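PDB 6TGF: exopolysaccharide biosynthesis protein from Pantoea stewartii subsp. stewartii DC283, which modifies glycan biofilm, probably by hydrolysing exopolysaccharide, and has a bacteriophage tailspike-like parallel beta-helix fold. Local coordinates for the interface of chains A and B. Residues are numbered along the deposited sequence; one frame, centred on the assembly and turned at random. Chains: chain A/B, Exopolysaccharide biosynthesis protein.

The interface of chains A and B. Residues chain A 577-579, 721; chain B 679, 692-694.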
ATOM      1  N   PRO A 577     -47.704  24.921  35.549  1.00 54.25           N
ATOM      2  CA  PRO A 577     -46.502  24.678  36.345  1.00 53.85           C
ATOM      3  C   PRO A 577     -46.512  23.264  36.946  1.00 53.15           C
ATOM      4  O   PRO A 577     -47.573  22.800  37.325  1.00 52.74           O
ATOM      5  CB  PRO A 577     -46.565  25.759  37.435  1.00 54.10           C
ATOM      6  CG  PRO A 577     -48.044  26.052  37.591  1.00 54.36           C
ATOM      7  CD  PRO A 577     -48.660  25.810  36.228  1.00 54.50           C
ATOM      8  N   LEU A 578     -45.343  22.617  37.003  1.00 52.86           N
ATOM      9  CA  LEU A 578     -45.173  21.239  37.540  1.00 52.49           C
ATOM     10  C   LEU A 578     -45.463  21.246  39.045  1.00 52.19           C
ATOM     11  O   LEU A 578     -44.801  22.012  39.771  1.00 51.68           O
ATOM     12  CB  LEU A 578     -43.750  20.747  37.257  1.00 52.56           C
ATOM     13  CG  LEU A 578     -43.467  19.297  37.653  1.00 52.46           C
ATOM     14  CD1 LEU A 578     -44.024  18.331  36.618  1.00 52.59           C
ATOM     15  CD2 LEU A 578     -41.976  19.067  37.848  1.00 52.19           C
ATOM     16  N   MET A 579     -46.427  20.427  39.479  1.00 52.21           N
ATOM     17  CA  MET A 579     -46.826  20.246  40.901  1.00 52.20           C
ATOM     18  C   MET A 579     -46.540  18.800  41.321  1.00 52.23           C
ATOM     19  O   MET A 579     -45.980  18.603  42.419  1.00 52.10           O
ATOM     20  CB  MET A 579     -48.315  20.552  41.092  1.00 52.24           C
ATOM     21  CG  MET A 579     -48.724  21.918  40.570  1.00 52.38           C
ATOM     22  SD  MET A 579     -47.952  23.273  41.490  1.00 52.19           S
ATOM     23  CE  MET A 579     -49.106  23.431  42.851  1.00 52.26           C
ATOM     24  N   VAL A 721     -44.643  22.233  47.675  1.00 69.17           N
ATOM     25  CA  VAL A 721     -45.750  21.525  46.966  1.00 68.83           C
ATOM     26  C   VAL A 721     -45.642  20.033  47.298  1.00 68.19           C
ATOM     27  O   VAL A 721     -45.138  19.267  46.451  1.00 68.45           O
ATOM     28  CB  VAL A 721     -45.714  21.781  45.445  1.00 69.04           C
ATOM     29  CG1 VAL A 721     -46.943  21.217  44.746  1.00 69.30           C
ATOM     30  CG2 VAL A 721     -45.555  23.258  45.118  1.00 69.33           C
TER
ATOM     31  N   ARG B 679     -37.084  23.576  36.067  1.00 46.23           N
ATOM     32  CA  ARG B 679     -37.596  22.402  36.824  1.00 45.85           C
ATOM     33  C   ARG B 679     -36.494  21.349  36.969  1.00 45.41           C
ATOM     34  O   ARG B 679     -35.642  21.260  36.065  1.00 45.51           O
ATOM     35  CB  ARG B 679     -38.779  21.750  36.099  1.00 45.87           C
ATOM     36  CG  ARG B 679     -39.942  22.679  35.789  1.00 45.98           C
ATOM     37  CD  ARG B 679     -40.883  22.041  34.788  1.00 46.09           C
ATOM     38  NE  ARG B 679     -42.006  22.901  34.445  1.00 46.29           N
ATOM     39  CZ  ARG B 679     -42.925  22.614  33.528  1.00 46.50           C
ATOM     40  NH1 ARG B 679     -42.862  21.480  32.849  1.00 46.48           N
ATOM     41  NH2 ARG B 679     -43.910  23.464  33.292  1.00 46.79           N
ATOM     42  N   ASN B 692     -40.177  23.662  40.871  1.00 47.84           N
ATOM     43  CA  ASN B 692     -41.021  24.186  39.760  1.00 48.58           C
ATOM     44  C   ASN B 692     -40.565  25.605  39.398  1.00 49.11           C
ATOM     45  O   ASN B 692     -39.737  26.174  40.140  1.00 49.14           O
ATOM     46  CB  ASN B 692     -42.516  24.098  40.090  1.00 48.91           C
ATOM     47  CG  ASN B 692     -43.003  25.134  41.080  1.00 49.20           C
ATOM     48  OD1 ASN B 692     -42.231  25.951  41.578  1.00 49.62           O
ATOM     49  ND2 ASN B 692     -44.293  25.110  41.374  1.00 49.51           N
ATOM     50  N   GLU B 693     -41.096  26.142  38.295  1.00 49.81           N
ATOM     51  CA  GLU B 693     -40.695  27.449  37.701  1.00 50.28           C
ATOM     52  C   GLU B 693     -41.223  28.611  38.554  1.00 50.92           C
ATOM     53  O   GLU B 693     -40.716  29.735  38.383  1.00 51.29           O
ATOM     54  CB  GLU B 693     -41.187  27.574  36.256  1.00 50.31           C
ATOM     55  CG  GLU B 693     -42.695  27.483  36.088  1.00 50.29           C
ATOM     56  CD  GLU B 693     -43.208  26.111  35.687  1.00 50.11           C
ATOM     57  OE1 GLU B 693     -43.009  25.157  36.464  1.00 49.80           O
ATOM     58  OE2 GLU B 693     -43.795  25.997  34.594  1.00 50.16           O
ATOM     59  N   GLN B 694     -42.209  28.355  39.421  1.00 51.55           N
ATOM     60  CA  GLN B 694     -42.736  29.346  40.399  1.00 52.12           C
ATOM     61  C   GLN B 694     -41.721  29.530  41.535  1.00 51.91           C
ATOM     62  O   GLN B 694     -41.814  30.550  42.243  1.00 52.18           O
ATOM     63  CB  GLN B 694     -44.107  28.907  40.920  1.00 52.62           C
ATOM     64  CG  GLN B 694     -45.226  29.135  39.913  1.00 53.33           C
ATOM     65  CD  GLN B 694     -46.490  28.385  40.259  1.00 53.96           C
ATOM     66  OE1 GLN B 694     -46.455  27.263  40.762  1.00 54.43           O
ATOM     67  NE2 GLN B 694     -47.627  29.001  39.978  1.00 54.42           N
TER
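A loop of chain A, A:Pro577 to A:Met579, lies against loops of chain B in a small patch of the larger interface between two copies of one protein, near their C-terminal ends, where it probably helps join neighbouring copies in the deposited three-chain assembly. A:Pro577 turns one flank of its ring towards B:Glu693 and B:Gln694. Its CB lies 3.7 Å from the amide oxygen OE1 of B:Gln694, whose side chain, extended beyond CG, passes obliquely across the ring; the rigid proline gives the amide a fixed apolar surface. Beside it, the carboxylate of B:Glu693 meets CA of A:Pro577, with OE2 at 3.5 Å. B:Arg679 fixes that carboxylate side-on with two nitrogens: NE bonds OE1 at 3.2 Å from above the carboxylate plane, while NH2 forms a salt bridge to OE2 at 2.9 Å on its syn side. The chain of B:Glu693 bends at chi2 (-98°), which folds the acid back towards the arginine. Held this way, OE1 can also take a weak hydrogen bond from the backbone N of A:Leu578 at 3.5 Å. The guanidinium offers the rim of one face to CB of A:Leu578, 3.9 Å above its plane. The short polar amide of B:Asn692 suits a place beside a backbone carbonyl: its ND2 lies 3.5 Å from O of A:Leu578 and 4.1 Å from SD of A:Met579, a flexible thioether. The arginine-glutamate pair probably presents a preorganised surface that helps hold the C-terminal regions together.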